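Fuculose-1-phosphate aldolase (Glaciozyma antarctica, PDB 4XXF) belongs to the class II aldolase and adducin family of the AraD-like clan and binds a zinc ion as part of a four-chain assembly. Local coordinates at residues 6-11 and 233-238; 107-112 and 184-189; 120-125 and 203-208. One frame throughout, in Å; residues are numbered along the deposited sequence.

How the contacts relate
Contacts 2 and 3 are buried, whereas contact 1 lies near the surface, where the N-terminal loop 6-11 meets the first turn of helix 234-256. Contacts 1 and 2 touch: E234 OE1 lies 2.8 Å from T188 N, probably as a hydrogen bond, and P9 and Y238 pack on T189. Contact 3 stands apart, its nearest atoms about 8 Å from contact 2, yet helix 190-213 directly follows strand 182-187 in the chain. Their chemistry follows their place. Contact 1 pairs an amide-hydroxyl bond with a tyrosine ring turned to loop backbone; contact 2 sets valines beside a buried arginine; contact 3 joins two helices through an amide stacked on a ring.

Contact 1: 6-11 and 233-238; sequences LTKPPT and HEQAGY
The hydroxyl T7 OG1 is gripped twice: Q235 NE2 donates to it over 2.9 Å at an N-H...O angle of 158°, and it also bonds to A4 O. The oxygen lies only 11° out of the Q235 amide plane. Glutamine suits the first turn of a helix facing a loop, since its extended chain carries an amide nitrogen across to the hydroxyl. K8 runs alongside it, pointing the same way, with K8 CE 3.3 Å from Q235 NE2.

Y238 does most of the packing. Its CG stands anti to the backbone N (chi1 -165°), and one face of the ring is turned to the loop backbone. K8 C sits 3.6 Å above the ring plane, offset toward the rim, with P9 N over the same face, while L6 O comes at the edge. The flat ring thus suits the planar K8-P9 peptide, and P9 CG adds a contact to Y238 CE2 at 3.7 Å. Y238 OH lies 3.2 Å from P9 CA.

L6 reaches I93 of the second subunit. L6 and T7 also rest on F239 of helix 234-256, and T189, just before helix 190-213, touches both P9 and Y238.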
# COMPACT_ATOMS: atom_id res chain seq x y z
N LEU A 6 -0.44 -22.68 23.32
CA LEU A 6 -0.29 -21.81 22.17
C LEU A 6 0.36 -20.47 22.54
O LEU A 6 0.67 -19.68 21.66
CB LEU A 6 -1.65 -21.56 21.51
CG LEU A 6 -2.35 -22.79 20.94
CD1 LEU A 6 -3.76 -22.44 20.51
CD2 LEU A 6 -1.56 -23.36 19.77
N THR A 7 0.56 -20.24 23.83
CA THR A 7 1.07 -18.95 24.30
C THR A 7 2.51 -19.06 24.77
O THR A 7 3.06 -18.11 25.32
CB THR A 7 0.22 -18.39 25.45
OG1 THR A 7 0.38 -19.21 26.61
CG2 THR A 7 -1.25 -18.33 25.07
N LYS A 8 3.10 -20.23 24.57
CA LYS A 8 4.47 -20.50 24.98
C LYS A 8 5.20 -21.25 23.89
O LYS A 8 4.57 -21.94 23.10
CB LYS A 8 4.50 -21.33 26.27
CG LYS A 8 3.74 -20.74 27.46
CD LYS A 8 3.66 -21.76 28.59
CE LYS A 8 2.62 -21.36 29.63
NZ LYS A 8 2.29 -22.47 30.57
N PRO A 9 6.53 -21.13 23.85
CA PRO A 9 7.32 -21.90 22.88
C PRO A 9 7.18 -23.40 23.12
O PRO A 9 6.81 -23.81 24.22
CB PRO A 9 8.76 -21.44 23.15
CG PRO A 9 8.64 -20.16 23.88
CD PRO A 9 7.37 -20.24 24.66
N PRO A 10 7.48 -24.22 22.11
CA PRO A 10 7.49 -25.67 22.35
C PRO A 10 8.59 -26.08 23.33
O PRO A 10 9.52 -25.31 23.55
CB PRO A 10 7.75 -26.26 20.96
CG PRO A 10 8.42 -25.16 20.20
CD PRO A 10 7.83 -23.89 20.72
N THR A 11 8.47 -27.26 23.92
CA THR A 11 9.51 -27.79 24.80
C THR A 11 10.71 -28.19 23.94
O THR A 11 10.54 -28.66 22.82
CB THR A 11 9.02 -28.99 25.63
OG1 THR A 11 7.81 -28.63 26.31
CG2 THR A 11 10.06 -29.41 26.65
N HIS A 233 1.04 -8.65 28.62
CA HIS A 233 2.01 -9.55 29.24
C HIS A 233 2.65 -10.45 28.20
O HIS A 233 2.20 -10.52 27.06
CB HIS A 233 1.36 -10.37 30.38
CG HIS A 233 0.20 -11.22 29.95
ND1 HIS A 233 0.35 -12.43 29.31
CD2 HIS A 233 -1.14 -11.04 30.11
CE1 HIS A 233 -0.84 -12.95 29.08
NE2 HIS A 233 -1.76 -12.13 29.55
N GLU A 234 3.72 -11.13 28.59
CA GLU A 234 4.57 -11.82 27.62
C GLU A 234 3.90 -13.02 26.94
O GLU A 234 4.13 -13.23 25.76
CB GLU A 234 5.88 -12.24 28.30
CG GLU A 234 6.80 -11.05 28.56
CD GLU A 234 7.27 -10.40 27.27
OE1 GLU A 234 8.04 -11.06 26.54
OE2 GLU A 234 6.85 -9.26 26.97
N GLN A 235 3.07 -13.77 27.66
CA GLN A 235 2.32 -14.85 27.02
C GLN A 235 1.33 -14.30 25.99
O GLN A 235 1.15 -14.89 24.92
CB GLN A 235 1.59 -15.70 28.05
CG GLN A 235 2.49 -16.64 28.82
CD GLN A 235 1.72 -17.45 29.84
OE1 GLN A 235 1.73 -17.12 31.03
NE2 GLN A 235 1.05 -18.50 29.39
N ALA A 236 0.68 -13.19 26.31
CA ALA A 236 -0.21 -12.55 25.34
C ALA A 236 0.56 -12.09 24.11
O ALA A 236 0.06 -12.20 22.99
CB ALA A 236 -0.95 -11.38 25.97
N GLY A 237 1.77 -11.58 24.32
CA GLY A 237 2.61 -11.19 23.20
C GLY A 237 2.94 -12.35 22.29
O GLY A 237 2.85 -12.25 21.07
N TYR A 238 3.31 -13.47 22.91
CA TYR A 238 3.60 -14.68 22.16
C TYR A 238 2.41 -15.05 21.26
O TYR A 238 2.55 -15.31 20.06
CB TYR A 238 3.94 -15.84 23.11
CG TYR A 238 4.58 -17.01 22.41
CD1 TYR A 238 3.82 -17.98 21.78
CD2 TYR A 238 5.96 -17.09 22.32
CE1 TYR A 238 4.42 -19.03 21.09
CE2 TYR A 238 6.57 -18.12 21.64
CZ TYR A 238 5.80 -19.08 21.03
OH TYR A 238 6.45 -20.09 20.35

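Contact 2: 107-112 and 184-189; sequences KARPEV and LTVGTT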
# COMPACT_ATOMS: atom_id res chain seq x y z
N LYS A 107 22.53 -7.17 28.49
CA LYS A 107 23.37 -7.23 29.68
C LYS A 107 22.61 -6.76 30.91
O LYS A 107 22.71 -7.36 31.98
CB LYS A 107 24.63 -6.39 29.49
CG LYS A 107 25.65 -6.54 30.61
CD LYS A 107 26.62 -5.36 30.65
CE LYS A 107 27.30 -5.15 29.30
NZ LYS A 107 27.34 -3.71 28.92
N ALA A 108 21.83 -5.70 30.74
CA ALA A 108 21.07 -5.10 31.83
C ALA A 108 19.90 -5.97 32.25
O ALA A 108 19.54 -6.03 33.42
CB ALA A 108 20.57 -3.72 31.44
N ARG A 109 19.29 -6.63 31.26
CA ARG A 109 18.09 -7.42 31.52
C ARG A 109 18.22 -8.87 31.08
O ARG A 109 17.97 -9.19 29.91
CB ARG A 109 16.89 -6.77 30.83
CG ARG A 109 16.61 -5.37 31.37
CD ARG A 109 15.45 -4.70 30.66
NE ARG A 109 14.24 -5.52 30.62
CZ ARG A 109 13.11 -5.14 30.02
NH1 ARG A 109 13.03 -3.94 29.47
NH2 ARG A 109 12.07 -5.96 29.99
N PRO A 110 18.59 -9.76 32.01
CA PRO A 110 18.82 -11.18 31.72
C PRO A 110 17.60 -11.89 31.14
O PRO A 110 17.77 -12.86 30.40
CB PRO A 110 19.18 -11.77 33.08
CG PRO A 110 19.77 -10.62 33.84
CD PRO A 110 18.99 -9.41 33.39
N GLU A 111 16.40 -11.42 31.47
CA GLU A 111 15.18 -12.06 30.99
C GLU A 111 14.89 -11.70 29.53
O GLU A 111 14.08 -12.35 28.88
CB GLU A 111 13.99 -11.68 31.87
CG GLU A 111 13.31 -10.36 31.51
CD GLU A 111 14.05 -9.14 32.04
OE1 GLU A 111 15.12 -9.29 32.68
OE2 GLU A 111 13.55 -8.02 31.82
N VAL A 112 15.53 -10.65 29.02
CA VAL A 112 15.30 -10.26 27.64
C VAL A 112 16.10 -11.18 26.72
O VAL A 112 17.34 -11.17 26.70
CB VAL A 112 15.68 -8.79 27.40
CG1 VAL A 112 15.76 -8.50 25.91
CG2 VAL A 112 14.64 -7.88 28.04
N LEU A 184 12.18 0.51 19.10
CA LEU A 184 12.88 -0.69 19.53
C LEU A 184 11.99 -1.44 20.53
O LEU A 184 11.37 -0.81 21.40
CB LEU A 184 14.23 -0.33 20.16
CG LEU A 184 15.09 -1.46 20.71
CD1 LEU A 184 16.56 -1.10 20.63
CD2 LEU A 184 14.75 -1.78 22.16
N THR A 185 11.91 -2.76 20.39
CA THR A 185 11.12 -3.57 21.31
C THR A 185 11.95 -4.72 21.85
O THR A 185 12.94 -5.12 21.24
CB THR A 185 9.85 -4.14 20.65
OG1 THR A 185 10.23 -5.01 19.58
CG2 THR A 185 8.97 -3.02 20.13
N VAL A 186 11.54 -5.24 23.00
CA VAL A 186 12.24 -6.36 23.62
C VAL A 186 11.24 -7.42 24.04
O VAL A 186 10.05 -7.13 24.20
CB VAL A 186 13.07 -5.91 24.86
CG1 VAL A 186 14.02 -4.78 24.49
CG2 VAL A 186 12.15 -5.50 26.01
N GLY A 187 11.70 -8.65 24.19
CA GLY A 187 10.83 -9.72 24.62
C GLY A 187 11.55 -10.84 25.34
O GLY A 187 12.76 -11.04 25.18
N THR A 188 10.79 -11.58 26.13
CA THR A 188 11.29 -12.81 26.72
C THR A 188 11.35 -13.91 25.66
O THR A 188 11.98 -14.94 25.88
CB THR A 188 10.44 -13.28 27.90
OG1 THR A 188 9.10 -13.57 27.46
CG2 THR A 188 10.41 -12.22 29.00
N THR A 189 10.68 -13.68 24.53
CA THR A 189 10.77 -14.54 23.36
C THR A 189 10.92 -13.68 22.13
O THR A 189 10.57 -12.50 22.16
CB THR A 189 9.54 -15.45 23.16
OG1 THR A 189 8.36 -14.65 23.03
CG2 THR A 189 9.39 -16.44 24.31
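The type I turn R109-V112, which carries the chain from helix 96-108 toward strand 114-118, packs against V186, G187 and T188 at the end of strand 182-187. The turn is closed by V112 N bonding to R109 O at 3.0 Å.

Two valines make the apolar centre. V112 CG1 approaches V186 CB to 3.9 Å, while V112 CG2 meets V186 CG2 at 4.0 Å, the two side chains crossing at about a right angle. Branched, compact valines suit this buried place because each offers two methyls close to the backbone.

V186 CG2 approaches the guanidinium of R109 obliquely, 3.9 Å from R109 NH1, and V112 CG2 sits 3.3 Å above the guanidinium plane toward its rim. Such apolar cover is compatible with a charge held in a salt bridge within the turn. R109 NE bonds to E111 OE2 at 2.9 Å with an N-H...O angle of 157°, and R109 NH2 gives the same oxygen a second, more bent bond. Both nitrogens hold that oxygen side-on, nearly in the guanidinium plane; the bend at chi3 (52°) sets the position of NE. R109 NH1 bonds to K173 O, so neighbouring backbone helps to fix the group.

At the other end, T188 CA makes a CA-H...O contact with E111 O at 3.6 Å, the angle at H being 155°. G187 has no side chain to crowd T189 O, and G187 O lies 3.6 Å from V112 CA.

Strands 114-118 and 182-187 are antiparallel neighbours in the central sheet, with G187 bonding to the backbone of Q113 and A114. V186 touches I115 of strand 114-118 and I105 of helix 96-108, and is backbone-bonded to K174, next to strand 175-178 on the other side.

Contact 3: 120-125 and 203-208; sequences STYGKA and QCQVQL
Q205 lies over the ring of Y122, and its side chain can be followed along that face. Q205 CB meets Y122 CG at 3.5 Å. Next, Q205 CG stands anti to the backbone N (chi1 -176°) and sits over the centre of the Y122 ring, 3.5 Å from the centroid and 6° off the normal, a CH-pi contact. The chain stays extended, so Q205 CD comes to 3.5 Å from Y122 CE2 with the amide stacked almost parallel to the ring. At the tip Q205 NE2 lies 3.7 Å from Y122 OH, while Q205 OE1 bonds to K202 NZ. Glutamine fits because its methylenes and flat amide can both lie on an aromatic face.

The contact is a helix-helix packing in the class II aldolase fold: the axes of 121-125 and 203-208, parts of helices 121-127 and 190-213, approach to 8.1 Å at 59°. Helix 121-127 follows the zinc ligands H117 and H119. C204 SG lies 3.9 Å from G123 CA. L208 CD1 packs 3.8 Å from A125 CB and comes to the ring edge, 4.0 Å from Y122 CD1.

E201, one turn before Q205, bonds to Y122 N and G123 N at the start of helix 121-127. Y122 also packs on L209 of the third subunit, and Q205 on T121 of the second.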
# COMPACT_ATOMS: atom_id res chain seq x y z
N SER A 120 11.29 1.64 10.64
CA SER A 120 9.98 1.52 10.02
C SER A 120 9.35 2.89 9.85
O SER A 120 9.58 3.80 10.65
CB SER A 120 9.08 0.59 10.84
OG SER A 120 9.07 0.98 12.21
N THR A 121 8.55 3.03 8.80
CA THR A 121 8.05 4.32 8.34
C THR A 121 7.27 5.09 9.39
O THR A 121 7.57 6.26 9.64
CB THR A 121 7.15 4.12 7.13
OG1 THR A 121 7.91 3.49 6.08
CG2 THR A 121 6.66 5.45 6.61
N TYR A 122 6.28 4.45 10.01
CA TYR A 122 5.39 5.17 10.89
C TYR A 122 6.03 5.42 12.25
O TYR A 122 5.85 6.49 12.83
CB TYR A 122 4.05 4.43 11.03
CG TYR A 122 3.36 4.30 9.69
CD1 TYR A 122 2.97 5.43 8.98
CD2 TYR A 122 3.16 3.06 9.10
CE1 TYR A 122 2.38 5.34 7.73
CE2 TYR A 122 2.56 2.95 7.85
CZ TYR A 122 2.18 4.10 7.17
OH TYR A 122 1.57 4.02 5.93
N GLY A 123 6.79 4.46 12.76
CA GLY A 123 7.52 4.68 14.00
C GLY A 123 8.52 5.80 13.85
O GLY A 123 8.69 6.62 14.75
N LYS A 124 9.20 5.83 12.72
CA LYS A 124 10.15 6.89 12.43
C LYS A 124 9.45 8.25 12.37
O LYS A 124 9.87 9.21 13.03
CB LYS A 124 10.88 6.56 11.12
CG LYS A 124 11.78 7.64 10.63
CD LYS A 124 12.77 7.13 9.58
CE LYS A 124 12.10 6.35 8.47
NZ LYS A 124 13.12 6.00 7.43
N ALA A 125 8.37 8.35 11.60
CA ALA A 125 7.65 9.61 11.49
C ALA A 125 7.10 10.06 12.83
O ALA A 125 7.20 11.22 13.21
CB ALA A 125 6.52 9.50 10.46
N GLN A 203 0.23 1.27 15.93
CA GLN A 203 -0.37 2.36 16.69
C GLN A 203 0.27 3.71 16.32
O GLN A 203 -0.42 4.73 16.35
CB GLN A 203 -0.28 2.10 18.19
CG GLN A 203 -1.05 3.15 19.00
CD GLN A 203 -2.53 3.23 18.67
OE1 GLN A 203 -3.16 2.24 18.31
NE2 GLN A 203 -3.09 4.42 18.80
N CYS A 204 1.55 3.73 15.97
CA CYS A 204 2.14 4.97 15.47
C CYS A 204 1.44 5.42 14.18
O CYS A 204 1.14 6.60 14.01
CB CYS A 204 3.64 4.80 15.22
SG CYS A 204 4.65 4.71 16.70
N GLN A 205 1.17 4.47 13.29
CA GLN A 205 0.42 4.75 12.07
C GLN A 205 -0.95 5.33 12.38
O GLN A 205 -1.37 6.32 11.78
CB GLN A 205 0.28 3.47 11.24
CG GLN A 205 -0.41 3.68 9.90
CD GLN A 205 -0.66 2.38 9.18
OE1 GLN A 205 -0.39 1.30 9.71
NE2 GLN A 205 -1.15 2.47 7.95
N VAL A 206 -1.63 4.70 13.33
CA VAL A 206 -2.96 5.12 13.76
C VAL A 206 -2.92 6.54 14.35
O VAL A 206 -3.76 7.38 14.02
CB VAL A 206 -3.54 4.12 14.79
CG1 VAL A 206 -4.70 4.72 15.53
CG2 VAL A 206 -3.94 2.83 14.08
N GLN A 207 -1.94 6.83 15.19
CA GLN A 207 -1.86 8.15 15.79
C GLN A 207 -1.58 9.22 14.73
O GLN A 207 -2.16 10.31 14.80
CB GLN A 207 -0.81 8.22 16.90
CG GLN A 207 -0.73 9.63 17.52
CD GLN A 207 -0.22 9.68 18.95
OE1 GLN A 207 0.09 8.65 19.57
NE2 GLN A 207 -0.11 10.89 19.47
N LEU A 208 -0.70 8.93 13.77
CA LEU A 208 -0.41 9.90 12.70
C LEU A 208 -1.68 10.19 11.88
O LEU A 208 -1.96 11.34 11.53
CB LEU A 208 0.71 9.39 11.79
CG LEU A 208 2.09 9.33 12.46
CD1 LEU A 208 3.04 8.43 11.67
CD2 LEU A 208 2.67 10.74 12.63